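Local coordinates for protein putative TIM-barrel metal-dependent hydrolase (Mycobacterium avium subsp. paratuberculosis S397, PDB 4DZI) that probably hydrolyses a substrate not yet identified, as a metal-dependent amidohydrolase whose TIM barrel holds a pair of cadmium ions in the crystal, at residues V12-Y17 and S355-G360; F119-F124 and I164-V169. All coordinates share one frame; numbering follows the deposited sequence.

Contact 1: residues V12-Y17 and S355-G360. With CD (cadmium ion), chain Q; CD (cadmium ion), chain P.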
ATOM      1  N   VAL C  12       8.910   4.113  24.924  1.00 11.64           N
ATOM      2  CA  VAL C  12       7.528   4.372  24.491  1.00 10.81           C
ATOM      3  C   VAL C  12       6.802   3.118  23.982  1.00  9.08           C
ATOM      4  O   VAL C  12       5.646   3.189  23.562  1.00 11.60           O
ATOM      5  CB  VAL C  12       7.434   5.504  23.436  1.00 11.33           C
ATOM      6  CG1 VAL C  12       8.155   6.787  23.942  1.00 12.58           C
ATOM      7  CG2 VAL C  12       7.992   5.070  22.080  1.00 14.42           C
ATOM      8  N   ASP C  13       7.463   1.966  24.048  1.00 12.00           N
ATOM      9  CA  ASP C  13       6.793   0.745  23.577  1.00 10.89           C
ATOM     10  C   ASP C  13       7.105  -0.399  24.509  1.00  9.91           C
ATOM     11  O   ASP C  13       8.123  -1.087  24.365  1.00 13.01           O
ATOM     12  CB  ASP C  13       7.257   0.349  22.173  1.00  9.17           C
ATOM     13  CG  ASP C  13       6.385  -0.716  21.561  1.00 12.06           C
ATOM     14  OD1 ASP C  13       5.456  -1.231  22.250  1.00 11.92           O
ATOM     15  OD2 ASP C  13       6.674  -1.063  20.391  1.00 13.53           O
ATOM     16  N   ASN C  14       6.179  -0.604  25.452  1.00 10.64           N
ATOM     17  CA  ASN C  14       6.248  -1.786  26.304  1.00 11.29           C
ATOM     18  C   ASN C  14       4.875  -2.429  26.341  1.00 10.42           C
ATOM     19  O   ASN C  14       3.873  -1.801  26.045  1.00 12.25           O
ATOM     20  CB  ASN C  14       6.673  -1.392  27.736  1.00 13.94           C
ATOM     21  CG  ASN C  14       8.144  -1.647  28.034  1.00 16.37           C
ATOM     22  OD1 ASN C  14       8.484  -2.073  29.153  1.00 16.82           O
ATOM     23  ND2 ASN C  14       9.030  -1.306  27.101  1.00 15.23           N
ATOM     24  N   HIS C  15       4.840  -3.727  26.660  1.00 12.20           N
ATOM     25  CA  HIS C  15       3.564  -4.450  26.774  1.00 10.43           C
ATOM     26  C   HIS C  15       3.341  -5.178  28.086  1.00 12.35           C
ATOM     27  O   HIS C  15       4.291  -5.553  28.760  1.00 12.44           O
ATOM     28  CB  HIS C  15       3.433  -5.455  25.605  1.00 11.13           C
ATOM     29  CG  HIS C  15       3.328  -4.778  24.272  1.00 11.86           C
ATOM     30  ND1 HIS C  15       2.158  -4.322  23.804  1.00 13.29           N
ATOM     31  CD2 HIS C  15       4.301  -4.401  23.347  1.00 13.74           C
ATOM     32  CE1 HIS C  15       2.350  -3.702  22.622  1.00  8.32           C
ATOM     33  NE2 HIS C  15       3.650  -3.746  22.333  1.00 11.27           N
ATOM     34  N   TYR C  16       2.067  -5.344  28.431  1.00 13.98           N
ATOM     35  CA  TYR C  16       1.622  -6.366  29.374  1.00 15.12           C
ATOM     36  C   TYR C  16       0.961  -7.476  28.547  1.00 19.44           C
ATOM     37  O   TYR C  16       0.682  -7.304  27.339  1.00 13.48           O
ATOM     38  CB  TYR C  16       0.621  -5.780  30.378  1.00 14.18           C
ATOM     39  CG  TYR C  16      -0.395  -4.908  29.722  1.00 11.64           C
ATOM     40  CD1 TYR C  16      -1.468  -5.455  28.994  1.00 11.93           C
ATOM     41  CD2 TYR C  16      -0.295  -3.513  29.786  1.00 12.98           C
ATOM     42  CE1 TYR C  16      -2.391  -4.630  28.355  1.00 14.83           C
ATOM     43  CE2 TYR C  16      -1.212  -2.679  29.136  1.00 12.71           C
ATOM     44  CZ  TYR C  16      -2.265  -3.246  28.434  1.00 14.22           C
ATOM     45  OH  TYR C  16      -3.172  -2.451  27.786  1.00 16.45           O
ATOM     46  N   TYR C  17       0.702  -8.619  29.188  1.00 11.93           N
ATOM     47  CA  TYR C  17      -0.112  -9.655  28.569  1.00 12.42           C
ATOM     48  C   TYR C  17      -1.408  -9.660  29.373  1.00 13.10           C
ATOM     49  O   TYR C  17      -1.410  -9.828  30.611  1.00 15.11           O
ATOM     50  CB  TYR C  17       0.603 -10.996  28.633  1.00 14.65           C
ATOM     51  CG  TYR C  17       1.793 -11.078  27.689  1.00 11.81           C
ATOM     52  CD1 TYR C  17       1.632 -10.809  26.328  1.00 14.41           C
ATOM     53  CD2 TYR C  17       3.077 -11.358  28.136  1.00 11.91           C
ATOM     54  CE1 TYR C  17       2.688 -10.897  25.430  1.00 13.68           C
ATOM     55  CE2 TYR C  17       4.146 -11.416  27.260  1.00 15.57           C
ATOM     56  CZ  TYR C  17       3.955 -11.176  25.902  1.00 12.85           C
ATOM     57  OH  TYR C  17       5.021 -11.280  25.029  1.00 15.17           O
ATOM     58  N   SER C 355      11.268  -0.191  22.785  1.00 12.39           N
ATOM     59  CA  SER C 355      11.889  -1.511  22.710  1.00 11.98           C
ATOM     60  C   SER C 355      10.915  -2.638  22.343  1.00 13.26           C
ATOM     61  O   SER C 355      11.356  -3.687  21.846  1.00 16.05           O
ATOM     62  CB  SER C 355      12.477  -1.881  24.083  1.00 14.11           C
ATOM     63  OG  SER C 355      11.414  -2.018  25.013  1.00 13.16           O
ATOM     64  N   ASP C 356       9.620  -2.433  22.598  1.00 12.81           N
ATOM     65  CA  ASP C 356       8.583  -3.453  22.408  1.00 11.42           C
ATOM     66  C   ASP C 356       8.757  -4.599  23.368  1.00 13.01           C
ATOM     67  O   ASP C 356       8.292  -5.703  23.119  1.00 14.89           O
ATOM     68  CB  ASP C 356       8.588  -3.997  20.967  1.00 15.01           C
ATOM     69  CG  ASP C 356       7.292  -4.728  20.600  1.00 11.91           C
ATOM     70  OD1 ASP C 356       6.200  -4.402  21.093  1.00 14.67           O
ATOM     71  OD2 ASP C 356       7.392  -5.622  19.738  1.00 16.39           O
ATOM     72  N   TRP C 357       9.449  -4.350  24.471  1.00 11.50           N
ATOM     73  CA  TRP C 357       9.587  -5.415  25.473  1.00  9.78           C
ATOM     74  C   TRP C 357       8.276  -5.719  26.169  1.00  9.88           C
ATOM     75  O   TRP C 357       7.518  -4.819  26.509  1.00 11.65           O
ATOM     76  CB  TRP C 357      10.653  -4.932  26.477  1.00 12.33           C
ATOM     77  CG  TRP C 357      11.202  -6.062  27.308  1.00 12.37           C
ATOM     78  CD1 TRP C 357      12.290  -6.877  27.013  1.00 16.34           C
ATOM     79  CD2 TRP C 357      10.712  -6.543  28.604  1.00 12.15           C
ATOM     80  NE1 TRP C 357      12.493  -7.812  28.017  1.00 13.01           N
ATOM     81  CE2 TRP C 357      11.570  -7.675  28.975  1.00 11.88           C
ATOM     82  CE3 TRP C 357       9.666  -6.186  29.449  1.00 13.67           C
ATOM     83  CZ2 TRP C 357      11.387  -8.383  30.169  1.00 14.32           C
ATOM     84  CZ3 TRP C 357       9.505  -6.900  30.646  1.00 16.73           C
ATOM     85  CH2 TRP C 357      10.338  -7.990  30.977  1.00 14.24           C
ATOM     86  N   PRO C 358       7.954  -7.009  26.427  1.00 12.48           N
ATOM     87  CA  PRO C 358       8.733  -8.226  26.306  1.00 12.43           C
ATOM     88  C   PRO C 358       8.397  -9.042  25.064  1.00 13.37           C
ATOM     89  O   PRO C 358       8.618 -10.237  25.062  1.00 12.97           O
ATOM     90  CB  PRO C 358       8.231  -9.021  27.502  1.00 11.99           C
ATOM     91  CG  PRO C 358       6.786  -8.739  27.529  1.00 14.27           C
ATOM     92  CD  PRO C 358       6.705  -7.263  27.181  1.00 15.24           C
ATOM     93  N   HIS C 359       7.862  -8.424  24.011  1.00 12.02           N
ATOM     94  CA  HIS C 359       7.489  -9.258  22.853  1.00 11.67           C
ATOM     95  C   HIS C 359       8.634  -9.967  22.177  1.00 18.19           C
ATOM     96  O   HIS C 359       9.762  -9.532  22.219  1.00 16.11           O
ATOM     97  CB  HIS C 359       6.760  -8.367  21.822  1.00 12.24           C
ATOM     98  CG  HIS C 359       5.335  -8.027  22.194  1.00 11.59           C
ATOM     99  ND1 HIS C 359       4.518  -7.264  21.382  1.00 11.53           N
ATOM    100  CD2 HIS C 359       4.566  -8.396  23.277  1.00 11.93           C
ATOM    101  CE1 HIS C 359       3.312  -7.167  21.944  1.00 11.43           C
ATOM    102  NE2 HIS C 359       3.331  -7.878  23.095  1.00 14.54           N
ATOM    103  N   GLY C 360       8.351 -11.095  21.516  1.00 12.91           N
ATOM    104  CA  GLY C 360       9.455 -11.838  20.913  1.00 12.28           C
ATOM    105  C   GLY C 360      10.185 -11.066  19.822  1.00 15.84           C
ATOM    106  O   GLY C 360      11.411 -11.217  19.634  1.00 16.92           O
TER
HETATM  107 CD    CD Q 502       4.700  -2.678  20.735  1.00 12.10          CD
HETATM  108 CD    CD P 501       5.151  -6.235  19.416  1.00 14.22          CD
HETATM  109  O   HOH W   1       7.187 -12.266  26.127  1.00 15.53           O
HETATM  110  O   HOH W   2       2.763  -6.415  18.753  1.00 15.79           O

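Contact 2: residues F119-F124 and I164-V169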
ATOM      1  N   PHE C 119       5.763   3.279  28.462  1.00 12.79           N
ATOM      2  CA  PHE C 119       4.372   3.344  27.956  1.00 11.39           C
ATOM      3  C   PHE C 119       3.918   1.889  27.908  1.00 12.82           C
ATOM      4  O   PHE C 119       4.585   1.069  27.304  1.00 16.31           O
ATOM      5  CB  PHE C 119       4.307   3.948  26.554  1.00 16.36           C
ATOM      6  CG  PHE C 119       4.687   5.410  26.473  1.00 16.57           C
ATOM      7  CD1 PHE C 119       5.277   6.090  27.537  1.00 16.67           C
ATOM      8  CD2 PHE C 119       4.475   6.092  25.284  1.00 15.25           C
ATOM      9  CE1 PHE C 119       5.617   7.441  27.404  1.00 17.89           C
ATOM     10  CE2 PHE C 119       4.809   7.425  25.144  1.00 19.87           C
ATOM     11  CZ  PHE C 119       5.372   8.107  26.214  1.00 18.24           C
ATOM     12  N   MET C 120       2.817   1.564  28.578  1.00 12.02           N
ATOM     13  CA  MET C 120       2.375   0.163  28.701  1.00 14.71           C
ATOM     14  C   MET C 120       1.156  -0.019  27.802  1.00 10.51           C
ATOM     15  O   MET C 120       0.129   0.664  27.972  1.00 12.64           O
ATOM     16  CB  MET C 120       2.027  -0.192  30.157  1.00 14.99           C
ATOM     17  CG  MET C 120       3.260  -0.404  31.037  1.00 18.83           C
ATOM     18  SD  MET C 120       4.272  -1.854  30.597  1.00 22.48           S
ATOM     19  CE  MET C 120       3.079  -3.134  30.906  1.00 25.28           C
ATOM     20  N   LEU C 121       1.293  -0.909  26.816  1.00 11.39           N
ATOM     21  CA  LEU C 121       0.376  -0.967  25.687  1.00 12.46           C
ATOM     22  C   LEU C 121      -0.168  -2.389  25.588  1.00 13.16           C
ATOM     23  O   LEU C 121       0.483  -3.321  26.026  1.00 12.85           O
ATOM     24  CB  LEU C 121       1.137  -0.603  24.383  1.00  9.70           C
ATOM     25  CG  LEU C 121       1.946   0.693  24.504  1.00 10.42           C
ATOM     26  CD1 LEU C 121       2.688   0.979  23.217  1.00 15.00           C
ATOM     27  CD2 LEU C 121       1.037   1.879  24.796  1.00 11.87           C
ATOM     28  N   PRO C 122      -1.361  -2.556  24.995  1.00 10.49           N
ATOM     29  CA  PRO C 122      -2.019  -3.844  24.983  1.00 12.17           C
ATOM     30  C   PRO C 122      -1.368  -4.836  24.030  1.00 13.36           C
ATOM     31  O   PRO C 122      -0.599  -4.462  23.123  1.00 12.05           O
ATOM     32  CB  PRO C 122      -3.447  -3.532  24.461  1.00 12.97           C
ATOM     33  CG  PRO C 122      -3.560  -2.049  24.403  1.00 12.32           C
ATOM     34  CD  PRO C 122      -2.128  -1.562  24.234  1.00 12.17           C
ATOM     35  N   THR C 123      -1.692  -6.111  24.242  1.00 11.22           N
ATOM     36  CA  THR C 123      -1.299  -7.168  23.324  1.00 13.62           C
ATOM     37  C   THR C 123      -2.575  -7.719  22.681  1.00 15.71           C
ATOM     38  O   THR C 123      -2.890  -7.397  21.526  1.00 13.29           O
ATOM     39  CB  THR C 123      -0.427  -8.249  24.017  1.00 12.22           C
ATOM     40  OG1 THR C 123       0.759  -7.605  24.530  1.00 13.01           O
ATOM     41  CG2 THR C 123      -0.018  -9.327  22.994  1.00 14.41           C
ATOM     42  N   PHE C 124      -3.334  -8.507  23.433  1.00 12.98           N
ATOM     43  CA  PHE C 124      -4.661  -8.944  22.967  1.00 14.04           C
ATOM     44  C   PHE C 124      -5.570  -7.777  22.549  1.00 14.42           C
ATOM     45  O   PHE C 124      -6.311  -7.889  21.586  1.00 14.31           O
ATOM     46  CB  PHE C 124      -5.324  -9.766  24.086  1.00 16.33           C
ATOM     47  CG  PHE C 124      -6.715 -10.258  23.766  1.00 15.92           C
ATOM     48  CD1 PHE C 124      -6.917 -11.359  22.945  1.00 28.25           C
ATOM     49  CD2 PHE C 124      -7.822  -9.619  24.312  1.00 12.38           C
ATOM     50  CE1 PHE C 124      -8.200 -11.806  22.656  1.00 25.12           C
ATOM     51  CE2 PHE C 124      -9.110 -10.080  24.044  1.00 15.72           C
ATOM     52  CZ  PHE C 124      -9.301 -11.169  23.209  1.00 17.12           C
ATOM     53  N   ILE C 164       2.951   4.769  32.053  1.00 12.08           N
ATOM     54  CA  ILE C 164       1.860   5.445  31.363  1.00 13.40           C
ATOM     55  C   ILE C 164       1.071   4.351  30.652  1.00 15.99           C
ATOM     56  O   ILE C 164       1.532   3.857  29.626  1.00 14.46           O
ATOM     57  CB  ILE C 164       2.427   6.443  30.323  1.00 14.41           C
ATOM     58  CG1 ILE C 164       3.249   7.531  31.024  1.00 19.50           C
ATOM     59  CG2 ILE C 164       1.305   7.039  29.480  1.00 13.86           C
ATOM     60  CD1 ILE C 164       2.457   8.255  32.076  1.00 20.42           C
ATOM     61  N   ALA C 165      -0.051   3.912  31.224  1.00 12.71           N
ATOM     62  CA  ALA C 165      -0.846   2.860  30.570  1.00 12.91           C
ATOM     63  C   ALA C 165      -1.888   3.532  29.719  1.00 15.67           C
ATOM     64  O   ALA C 165      -2.759   4.211  30.229  1.00 13.90           O
ATOM     65  CB  ALA C 165      -1.492   1.931  31.615  1.00 14.64           C
ATOM     66  N   ALA C 166      -1.810   3.317  28.406  1.00 12.91           N
ATOM     67  CA  ALA C 166      -2.658   4.024  27.480  1.00 14.77           C
ATOM     68  C   ALA C 166      -3.987   3.310  27.242  1.00 13.45           C
ATOM     69  O   ALA C 166      -4.018   2.187  26.713  1.00 12.80           O
ATOM     70  CB  ALA C 166      -1.898   4.179  26.153  1.00 13.73           C
ATOM     71  N   PRO C 167      -5.111   3.952  27.612  1.00 11.65           N
ATOM     72  CA  PRO C 167      -6.409   3.328  27.366  1.00 10.23           C
ATOM     73  C   PRO C 167      -6.729   3.422  25.862  1.00 14.48           C
ATOM     74  O   PRO C 167      -6.079   4.188  25.135  1.00 15.12           O
ATOM     75  CB  PRO C 167      -7.400   4.205  28.150  1.00 13.96           C
ATOM     76  CG  PRO C 167      -6.718   5.543  28.212  1.00 15.52           C
ATOM     77  CD  PRO C 167      -5.226   5.267  28.290  1.00 14.78           C
ATOM     78  N   ILE C 168      -7.724   2.667  25.423  1.00 15.73           N
ATOM     79  CA  ILE C 168      -8.143   2.714  24.007  1.00 13.97           C
ATOM     80  C   ILE C 168      -9.308   3.672  23.868  1.00 15.95           C
ATOM     81  O   ILE C 168     -10.210   3.675  24.711  1.00 16.68           O
ATOM     82  CB  ILE C 168      -8.548   1.315  23.503  1.00 15.62           C
ATOM     83  CG1 ILE C 168      -7.339   0.367  23.529  1.00 14.34           C
ATOM     84  CG2 ILE C 168      -9.116   1.403  22.079  1.00 22.55           C
ATOM     85  CD1 ILE C 168      -7.698  -1.087  23.271  1.00 17.19           C
ATOM     86  N   VAL C 169      -9.310   4.481  22.809  1.00 14.95           N
ATOM     87  CA  VAL C 169     -10.507   5.260  22.445  1.00 13.83           C
ATOM     88  C   VAL C 169     -10.945   4.779  21.074  1.00 13.24           C
ATOM     89  O   VAL C 169     -10.139   4.805  20.131  1.00 15.85           O
ATOM     90  CB  VAL C 169     -10.247   6.762  22.410  1.00 14.21           C
ATOM     91  CG1 VAL C 169     -11.473   7.498  21.884  1.00 17.86           C
ATOM     92  CG2 VAL C 169      -9.910   7.228  23.828  1.00 23.02           C
TER
HETATM   93  O   HOH W   3      -2.446   0.055  27.359  1.00 14.05           O

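Contact 1: residues V12-Y17 and S355-G360
Asp-13, His-15 and Asp-356 converge on one cadmium ion, and through Asp-356 the site becomes binuclear, the arrangement for which the TIM-barrel amidohydrolases are known. Asp-13 and His-15 form the Asp-X-His motif on the barrel strand 9-15. Asp-13 grips the first cadmium with both oxygens, unequally, OD1 at 2.2 Å being the nearer. His-15 offers NE2 to the same ion, and His-230 and Glu-293 complete its protein ligands. The Asp-356 carboxylate lies beside that of Asp-13, the two planes turned 36° apart. Its OD1 bridges the metals, 2.3 Å from the first cadmium and 2.7 Å from the second, while OD2 binds the second alone. With CG trans to the backbone N (chi1 -163°), the carboxylate comes back to the strand, though the bond from CA to CB points away overall and CB still touches the Asp-13 carboxylate.

The second ion also takes ND1 of His-359, a water, Glu-293 and Glu-361. The imidazoles of His-15 and His-359 form an offset stack, centroids 3.8 Å apart and planes within 9°, with CE1 of His-359 over the centre of the His-15 face. On its other nitrogen, NE2, His-359 is hydrogen-bonded to Thr-123, which helps fix the ring's rotation.

The backbones themselves are joined by His-15 N to Trp-357 O (2.9 Å) and a weak bond from Asp-356 N to Asp-13 O. Pro-358, after a cis peptide, sets its CD against His-15 O and its CG against CE2 of Tyr-17. A water in the plane of the Tyr-17 ring accepts from Tyr-17 OH at 2.6 Å and donates to Pro-358 O at 2.7 Å.

Contact 2: residues F119-F124 and I164-V169
Phe-119 pairs with Ile-164 and Met-120 with Ala-165 as two adjacent parallel strands of the barrel wall, with CA atoms 4.7 and 4.6 Å apart. Met-120 N donates to Ile-164 O at 2.8 Å, nearly straight at 168°, and Met-120 O receives a longer, weak bond from Ala-166 N. Each carbonyl oxygen also meets a CA-H, Ile-164 O that of Phe-119 and Met-120 O that of Ala-165. Beyond this point the segments splay, and the CA atoms of Leu-121 and Ala-166 are already 6.1 Å apart. A water enters the widening gap and donates to both Met-120 O and Ala-166 O, each at 2.7 Å, so it carries the connection past the last direct backbone bond.

Side chains alternate between the two faces of the sheet. On one, Phe-119 and Ile-164 run side by side in the same direction, and ring atom CD1 of Phe-119 rests 4.0 Å from the branching CB of Ile-164. On the other, Met-120 and Ala-165 meet through their CB atoms; bends at chi2 and chi3 (-66° and -63°) then carry the thioether of Met-120 away from its partner. Past the paired residues, Leu-121 reaches Ala-166 CB with one methyl, CD2, at 4.0 Å, and Pro-122 CG lies loosely against CD1 of Ile-168.

Strand 9-15 flanks 115-121 on its other side, with Met-120 touching Asn-14 and Leu-121 touching Asp-13. Helix 136-153 covers Ala-165 through Leu-150, and Pro-122 and Ile-168 through Phe-146, while Leu-193 of strand 192-193 packs on Pro-122 and Ala-166.

In the fold
The two contacts have centres about 11 Å apart and share the parallel sheet 9-15, 115-121, 163-165, whose middle strand, with the loop that follows it, supplies 119-124. Along the chain the order is 12-17, 119-124, 164-169, 355-360: contact 2 joins neighbouring barrel strands early in the sequence, whereas contact 1 brings the first strand together with a late loop, 338 residues on. They meet directly, since Asn-14 O lies 2.8 Å from Leu-121 N in a probable hydrogen bond, and ND1 of His-15 makes weak bonds to the carbonyls of Leu-121 and Pro-122. The end of strand 115-121 and its loop thus supply second-shell partners for His-15, a metal ligand of contact 1.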